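Local structure of uncharacterized protein (Desulfotomaculum acetoxidans, 3U4Y) at residues I13-S23 and N34-T45. The protein is of unknown function but folds as a seven-bladed beta-propeller related to the lactonase family, so a lactonase-like role is possible though unproven. Residues are numbered along the deposited sequence; the frame is centred on the assembly and turned at random.
Sequences IVVEQHLRRIS and NQITLGYDFVDT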
ATOM      1  N   ILE A  13       5.724   1.638  10.952  1.00 35.74           N
ATOM      2  CA  ILE A  13       6.993   1.279  10.348  1.00 37.40           C
ATOM      3  C   ILE A  13       7.162   2.011   9.020  1.00 31.32           C
ATOM      4  O   ILE A  13       6.213   2.171   8.283  1.00 33.63           O
ATOM      5  CB  ILE A  13       7.108  -0.260  10.161  1.00 41.52           C
ATOM      6  CG1 ILE A  13       8.409  -0.627   9.462  1.00 41.66           C
ATOM      7  CG2 ILE A  13       5.918  -0.838   9.386  1.00 30.57           C
ATOM      8  CD1 ILE A  13       8.409  -2.051   8.993  1.00 46.29           C
ATOM      9  N   VAL A  14       8.370   2.471   8.728  1.00 27.01           N
ATOM     10  CA  VAL A  14       8.609   3.208   7.501  1.00 29.41           C
ATOM     11  C   VAL A  14       9.945   2.841   6.882  1.00 34.05           C
ATOM     12  O   VAL A  14      10.954   2.703   7.576  1.00 38.57           O
ATOM     13  CB  VAL A  14       8.560   4.725   7.730  1.00 31.19           C
ATOM     14  CG1 VAL A  14       9.649   5.157   8.698  1.00 35.68           C
ATOM     15  CG2 VAL A  14       8.684   5.462   6.407  1.00 23.02           C
ATOM     16  N   VAL A  15       9.942   2.698   5.561  1.00 32.67           N
ATOM     17  CA  VAL A  15      11.135   2.299   4.831  1.00 32.05           C
ATOM     18  C   VAL A  15      12.020   3.491   4.480  1.00 29.66           C
ATOM     19  O   VAL A  15      11.524   4.558   4.123  1.00 34.16           O
ATOM     20  CB  VAL A  15      10.760   1.538   3.566  1.00 29.63           C
ATOM     21  CG1 VAL A  15      11.997   1.239   2.753  1.00 18.29           C
ATOM     22  CG2 VAL A  15      10.003   0.267   3.932  1.00 20.29           C
ATOM     23  N   GLU A  16      13.331   3.309   4.626  1.00 24.16           N
ATOM     24  CA  GLU A  16      14.305   4.296   4.173  1.00 31.85           C
ATOM     25  C   GLU A  16      15.227   3.622   3.196  1.00 37.28           C
ATOM     26  O   GLU A  16      16.210   3.007   3.580  1.00 48.51           O
ATOM     27  CB  GLU A  16      15.105   4.844   5.333  1.00 35.67           C
ATOM     28  CG  GLU A  16      14.269   5.642   6.284  1.00 44.30           C
ATOM     29  CD  GLU A  16      14.813   5.588   7.682  1.00 59.39           C
ATOM     30  OE1 GLU A  16      14.738   4.512   8.319  1.00 60.48           O
ATOM     31  OE2 GLU A  16      15.324   6.625   8.137  1.00 68.19           O
ATOM     32  N   GLN A  17      14.890   3.733   1.921  1.00 34.34           N
ATOM     33  CA  GLN A  17      15.500   2.907   0.900  1.00 35.39           C
ATOM     34  C   GLN A  17      16.989   3.173   0.735  1.00 35.34           C
ATOM     35  O   GLN A  17      17.771   2.255   0.495  1.00 28.36           O
ATOM     36  CB  GLN A  17      14.797   3.123  -0.434  1.00 32.08           C
ATOM     37  CG  GLN A  17      15.319   2.205  -1.495  1.00 37.70           C
ATOM     38  CD  GLN A  17      14.776   2.527  -2.849  1.00 44.22           C
ATOM     39  OE1 GLN A  17      15.244   3.459  -3.512  1.00 57.17           O
ATOM     40  NE2 GLN A  17      13.781   1.762  -3.281  1.00 36.17           N
ATOM     41  N   HIS A  18      17.376   4.436   0.856  1.00 35.57           N
ATOM     42  CA  HIS A  18      18.747   4.815   0.575  1.00 33.07           C
ATOM     43  C   HIS A  18      19.684   4.470   1.721  1.00 43.02           C
ATOM     44  O   HIS A  18      20.897   4.429   1.542  1.00 52.59           O
ATOM     45  CB  HIS A  18      18.835   6.294   0.247  1.00 24.64           C
ATOM     46  CG  HIS A  18      18.376   7.186   1.347  1.00 36.51           C
ATOM     47  ND1 HIS A  18      17.144   7.052   1.947  1.00 44.62           N
ATOM     48  CD2 HIS A  18      18.977   8.239   1.949  1.00 45.52           C
ATOM     49  CE1 HIS A  18      17.009   7.980   2.876  1.00 49.38           C
ATOM     50  NE2 HIS A  18      18.107   8.715   2.899  1.00 47.72           N
ATOM     51  N   LEU A  19      19.128   4.226   2.899  1.00 39.36           N
ATOM     52  CA  LEU A  19      19.935   3.811   4.033  1.00 35.17           C
ATOM     53  C   LEU A  19      19.852   2.307   4.148  1.00 38.83           C
ATOM     54  O   LEU A  19      20.473   1.707   5.013  1.00 41.21           O
ATOM     55  CB  LEU A  19      19.459   4.471   5.320  1.00 32.95           C
ATOM     56  CG  LEU A  19      19.399   5.990   5.216  1.00 34.52           C
ATOM     57  CD1 LEU A  19      19.525   6.644   6.578  1.00 35.29           C
ATOM     58  CD2 LEU A  19      20.490   6.462   4.294  1.00 33.89           C
ATOM     59  N   ARG A  20      19.087   1.706   3.246  1.00 39.60           N
ATOM     60  CA  ARG A  20      18.850   0.275   3.279  1.00 38.05           C
ATOM     61  C   ARG A  20      18.427  -0.113   4.699  1.00 39.78           C
ATOM     62  O   ARG A  20      18.923  -1.055   5.302  1.00 46.07           O
ATOM     63  CB  ARG A  20      20.082  -0.461   2.762  1.00 33.09           C
ATOM     64  CG  ARG A  20      20.496   0.038   1.372  1.00 44.38           C
ATOM     65  CD  ARG A  20      21.377  -0.957   0.647  1.00 63.86           C
ATOM     66  NE  ARG A  20      21.368  -0.770  -0.802  1.00 77.92           N
ATOM     67  CZ  ARG A  20      21.784  -1.695  -1.667  1.00 89.71           C
ATOM     68  NH1 ARG A  20      22.226  -2.862  -1.219  1.00 94.72           N
ATOM     69  NH2 ARG A  20      21.752  -1.465  -2.975  1.00 90.51           N
ATOM     70  N   ARG A  21      17.457   0.636   5.206  1.00 38.82           N
ATOM     71  CA  ARG A  21      17.067   0.587   6.602  1.00 41.84           C
ATOM     72  C   ARG A  21      15.532   0.657   6.732  1.00 42.37           C
ATOM     73  O   ARG A  21      14.836   0.915   5.750  1.00 41.56           O
ATOM     74  CB  ARG A  21      17.734   1.772   7.314  1.00 32.38           C
ATOM     75  CG  ARG A  21      17.547   1.814   8.797  1.00 37.18           C
ATOM     76  CD  ARG A  21      18.334   2.942   9.413  1.00 38.37           C
ATOM     77  NE  ARG A  21      17.785   4.251   9.096  1.00 37.51           N
ATOM     78  CZ  ARG A  21      18.243   5.391   9.608  1.00 48.34           C
ATOM     79  NH1 ARG A  21      17.696   6.548   9.271  1.00 60.06           N
ATOM     80  NH2 ARG A  21      19.245   5.382  10.468  1.00 47.65           N
ATOM     81  N   ILE A  22      15.017   0.403   7.935  1.00 32.12           N
ATOM     82  CA  ILE A  22      13.617   0.637   8.267  1.00 26.93           C
ATOM     83  C   ILE A  22      13.558   1.175   9.694  1.00 31.73           C
ATOM     84  O   ILE A  22      14.433   0.900  10.497  1.00 30.55           O
ATOM     85  CB  ILE A  22      12.791  -0.653   8.241  1.00 31.45           C
ATOM     86  CG1 ILE A  22      12.848  -1.326   9.611  1.00 31.83           C
ATOM     87  CG2 ILE A  22      13.284  -1.596   7.178  1.00 36.38           C
ATOM     88  CD1 ILE A  22      12.515  -2.790   9.580  1.00 32.73           C
ATOM     89  N   SER A  23      12.522   1.945  10.004  1.00 39.48           N
ATOM     90  CA  SER A  23      12.335   2.512  11.334  1.00 34.13           C
ATOM     91  C   SER A  23      10.938   2.230  11.852  1.00 35.07           C
ATOM     92  O   SER A  23       9.976   2.219  11.099  1.00 44.18           O
ATOM     93  CB  SER A  23      12.524   4.030  11.320  1.00 35.58           C
ATOM     94  OG  SER A  23      13.836   4.395  10.961  1.00 40.81           O
ATOM     95  N   ASN A  34      12.892   1.886  17.036  1.00 43.72           N
ATOM     96  CA  ASN A  34      13.934   0.919  16.737  1.00 53.77           C
ATOM     97  C   ASN A  34      14.317   1.120  15.276  1.00 55.46           C
ATOM     98  O   ASN A  34      13.444   1.321  14.443  1.00 60.84           O
ATOM     99  CB  ASN A  34      13.427  -0.515  16.926  1.00 55.46           C
ATOM    100  CG  ASN A  34      12.579  -0.684  18.161  1.00 59.89           C
ATOM    101  OD1 ASN A  34      13.088  -0.974  19.240  1.00 47.62           O
ATOM    102  ND2 ASN A  34      11.262  -0.532  18.003  1.00 73.86           N
ATOM    103  N   GLN A  35      15.608   1.063  14.958  1.00 48.67           N
ATOM    104  CA  GLN A  35      16.036   1.164  13.569  1.00 41.42           C
ATOM    105  C   GLN A  35      16.863  -0.030  13.129  1.00 44.61           C
ATOM    106  O   GLN A  35      18.021  -0.196  13.525  1.00 62.64           O
ATOM    107  CB  GLN A  35      16.818   2.448  13.329  1.00 41.71           C
ATOM    108  CG  GLN A  35      15.964   3.678  13.230  1.00 39.82           C
ATOM    109  CD  GLN A  35      16.771   4.899  12.876  1.00 54.15           C
ATOM    110  OE1 GLN A  35      17.910   5.047  13.311  1.00 59.87           O
ATOM    111  NE2 GLN A  35      16.193   5.782  12.068  1.00 67.75           N
ATOM    112  N   ILE A  36      16.265  -0.855  12.290  1.00 34.72           N
ATOM    113  CA  ILE A  36      16.933  -2.042  11.792  1.00 38.75           C
ATOM    114  C   ILE A  36      17.595  -1.784  10.447  1.00 36.31           C
ATOM    115  O   ILE A  36      16.925  -1.402   9.509  1.00 38.04           O
ATOM    116  CB  ILE A  36      15.927  -3.173  11.634  1.00 36.70           C
ATOM    117  CG1 ILE A  36      15.315  -3.525  12.986  1.00 40.46           C
ATOM    118  CG2 ILE A  36      16.586  -4.378  11.037  1.00 32.87           C
ATOM    119  CD1 ILE A  36      14.508  -4.792  12.952  1.00 43.49           C
ATOM    120  N   THR A  37      18.908  -1.992  10.361  1.00 46.56           N
ATOM    121  CA  THR A  37      19.653  -1.786   9.116  1.00 44.01           C
ATOM    122  C   THR A  37      20.187  -3.126   8.591  1.00 47.00           C
ATOM    123  O   THR A  37      21.087  -3.714   9.189  1.00 58.62           O
ATOM    124  CB  THR A  37      20.847  -0.806   9.318  1.00 44.06           C
ATOM    125  OG1 THR A  37      20.408   0.415   9.938  1.00 33.70           O
ATOM    126  CG2 THR A  37      21.527  -0.488   7.983  1.00 44.94           C
ATOM    127  N   LEU A  38      19.643  -3.604   7.476  1.00 36.24           N
ATOM    128  CA  LEU A  38      20.049  -4.901   6.925  1.00 43.09           C
ATOM    129  C   LEU A  38      20.826  -4.860   5.600  1.00 48.30           C
ATOM    130  O   LEU A  38      21.278  -5.898   5.120  1.00 49.53           O
ATOM    131  CB  LEU A  38      18.836  -5.806   6.732  1.00 46.92           C
ATOM    132  CG  LEU A  38      18.115  -6.312   7.974  1.00 49.39           C
ATOM    133  CD1 LEU A  38      16.822  -5.552   8.165  1.00 36.00           C
ATOM    134  CD2 LEU A  38      17.830  -7.793   7.814  1.00 53.46           C
ATOM    135  N   GLY A  39      20.961  -3.678   5.005  1.00 48.59           N
ATOM    136  CA  GLY A  39      21.633  -3.537   3.732  1.00 24.22           C
ATOM    137  C   GLY A  39      20.896  -4.166   2.566  1.00 37.13           C
ATOM    138  O   GLY A  39      21.491  -4.884   1.763  1.00 34.58           O
ATOM    139  N   TYR A  40      19.593  -3.903   2.463  1.00 36.50           N
ATOM    140  CA  TYR A  40      18.830  -4.311   1.284  1.00 37.40           C
ATOM    141  C   TYR A  40      18.218  -3.136   0.558  1.00 49.05           C
ATOM    142  O   TYR A  40      18.249  -2.001   1.021  1.00 51.07           O
ATOM    143  CB  TYR A  40      17.719  -5.299   1.609  1.00 25.62           C
ATOM    144  CG  TYR A  40      18.176  -6.700   1.906  1.00 32.55           C
ATOM    145  CD1 TYR A  40      18.177  -7.667   0.931  1.00 33.41           C
ATOM    146  CD2 TYR A  40      18.579  -7.059   3.183  1.00 50.96           C
ATOM    147  CE1 TYR A  40      18.583  -8.946   1.210  1.00 48.91           C
ATOM    148  CE2 TYR A  40      18.993  -8.331   3.471  1.00 54.71           C
ATOM    149  CZ  TYR A  40      18.994  -9.274   2.484  1.00 55.71           C
ATOM    150  OH  TYR A  40      19.411 -10.554   2.771  1.00 61.48           O
ATOM    151  N   ASP A  41      17.635  -3.467  -0.582  1.00 52.13           N
ATOM    152  CA  ASP A  41      17.068  -2.540  -1.537  1.00 45.42           C
ATOM    153  C   ASP A  41      15.564  -2.316  -1.221  1.00 46.43           C
ATOM    154  O   ASP A  41      14.678  -2.618  -2.040  1.00 34.53           O
ATOM    155  CB  ASP A  41      17.262  -3.193  -2.908  1.00 37.37           C
ATOM    156  CG  ASP A  41      17.048  -2.250  -4.031  1.00 57.87           C
ATOM    157  OD1 ASP A  41      17.361  -1.054  -3.861  1.00 70.36           O
ATOM    158  OD2 ASP A  41      16.567  -2.704  -5.088  1.00 66.67           O
ATOM    159  N   PHE A  42      15.280  -1.792  -0.027  1.00 41.52           N
ATOM    160  CA  PHE A  42      13.912  -1.790   0.522  1.00 41.65           C
ATOM    161  C   PHE A  42      12.893  -0.911  -0.218  1.00 41.77           C
ATOM    162  O   PHE A  42      13.204   0.194  -0.661  1.00 37.02           O
ATOM    163  CB  PHE A  42      13.915  -1.413   2.005  1.00 42.20           C
ATOM    164  CG  PHE A  42      14.466  -2.484   2.907  1.00 48.69           C
ATOM    165  CD1 PHE A  42      14.233  -3.823   2.643  1.00 40.93           C
ATOM    166  CD2 PHE A  42      15.222  -2.144   4.026  1.00 52.59           C
ATOM    167  CE1 PHE A  42      14.743  -4.804   3.478  1.00 33.71           C
ATOM    168  CE2 PHE A  42      15.737  -3.117   4.859  1.00 41.59           C
ATOM    169  CZ  PHE A  42      15.497  -4.449   4.583  1.00 36.82           C
ATOM    170  N   VAL A  43      11.663  -1.413  -0.326  1.00 43.06           N
ATOM    171  CA  VAL A  43      10.604  -0.699  -1.031  1.00 41.73           C
ATOM    172  C   VAL A  43       9.366  -0.457  -0.158  1.00 32.19           C
ATOM    173  O   VAL A  43       9.164   0.655   0.317  1.00 20.19           O
ATOM    174  CB  VAL A  43      10.219  -1.382  -2.379  1.00 36.54           C
ATOM    175  CG1 VAL A  43       9.224  -0.535  -3.131  1.00 26.29           C
ATOM    176  CG2 VAL A  43      11.463  -1.613  -3.248  1.00 32.75           C
ATOM    177  N   ASP A  44       8.553  -1.488   0.060  1.00 46.61           N
ATOM    178  CA  ASP A  44       7.274  -1.325   0.774  1.00 56.51           C
ATOM    179  C   ASP A  44       7.183  -2.241   2.004  1.00 49.87           C
ATOM    180  O   ASP A  44       8.047  -3.097   2.204  1.00 49.87           O
ATOM    181  CB  ASP A  44       6.081  -1.571  -0.178  1.00 60.72           C
ATOM    182  CG  ASP A  44       4.780  -0.930   0.312  1.00 72.26           C
ATOM    183  OD1 ASP A  44       3.687  -1.515   0.088  1.00 74.82           O
ATOM    184  OD2 ASP A  44       4.847   0.168   0.909  1.00 76.55           O
ATOM    185  N   THR A  45       6.140  -2.036   2.818  1.00 36.93           N
ATOM    186  CA  THR A  45       5.849  -2.854   4.005  1.00 30.38           C
ATOM    187  C   THR A  45       4.372  -3.125   4.163  1.00 40.39           C
ATOM    188  O   THR A  45       3.521  -2.306   3.798  1.00 47.05           O
ATOM    189  CB  THR A  45       6.227  -2.160   5.331  1.00 34.04           C
ATOM    190  OG1 THR A  45       6.131  -0.738   5.187  1.00 43.24           O
ATOM    191  CG2 THR A  45       7.596  -2.526   5.764  1.00 29.06           C
TER
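With CG trans to the main-chain nitrogen (chi1 -175°) and a turn about the CG-CD bond (chi3 71°), R21 brings one face of its guanidinium against the amide of Q35. The amide nitrogen NE2 of Q35 sits over the centre of the R21 guanidinium, 3.2 Å from CZ, the two planes tilted 37° apart. This is van der Waals contact without a hydrogen bond between the two groups; one N-H of the amide goes to S23, NE2 to OG 3.0 Å, the oxygen lying close to the amide plane. E16 ties the group together: R21 NE bonds to its OE1 and NH1 to its OE2 (2.6 Å), OE2 also accepts from E314 N, and S23 OG reaches OE1 from the opposite face to R21 NE. A leucine in place of R21 would probably leave the E16 carboxylate without its charge partner and the Q35 amide without the flat group it rests on.

On the other face, I22 lies alongside I36, and its CG2 packs 3.7 Å from CE2 of F42, whose CB meets V15 CG1. Antiparallel bonding is centred on I22 and I36, with I22 N to I36 O at 3.1 Å and a weaker return bond. Q17, just past strand 11-16, donates from NE2 to F42 O (3.1 Å) at the start of strand 42-47, and V56 of strand 53-58 packs against both V15 and F42. R20 and R21 opposite E16 form a G1 beta bulge in the hairpin turn. Strand 32-37 is the outer edge of one four-stranded blade, and the 38-41 loop leads into strand 42-47, the first of the next, the blade-to-blade connection characteristic of a beta-propeller.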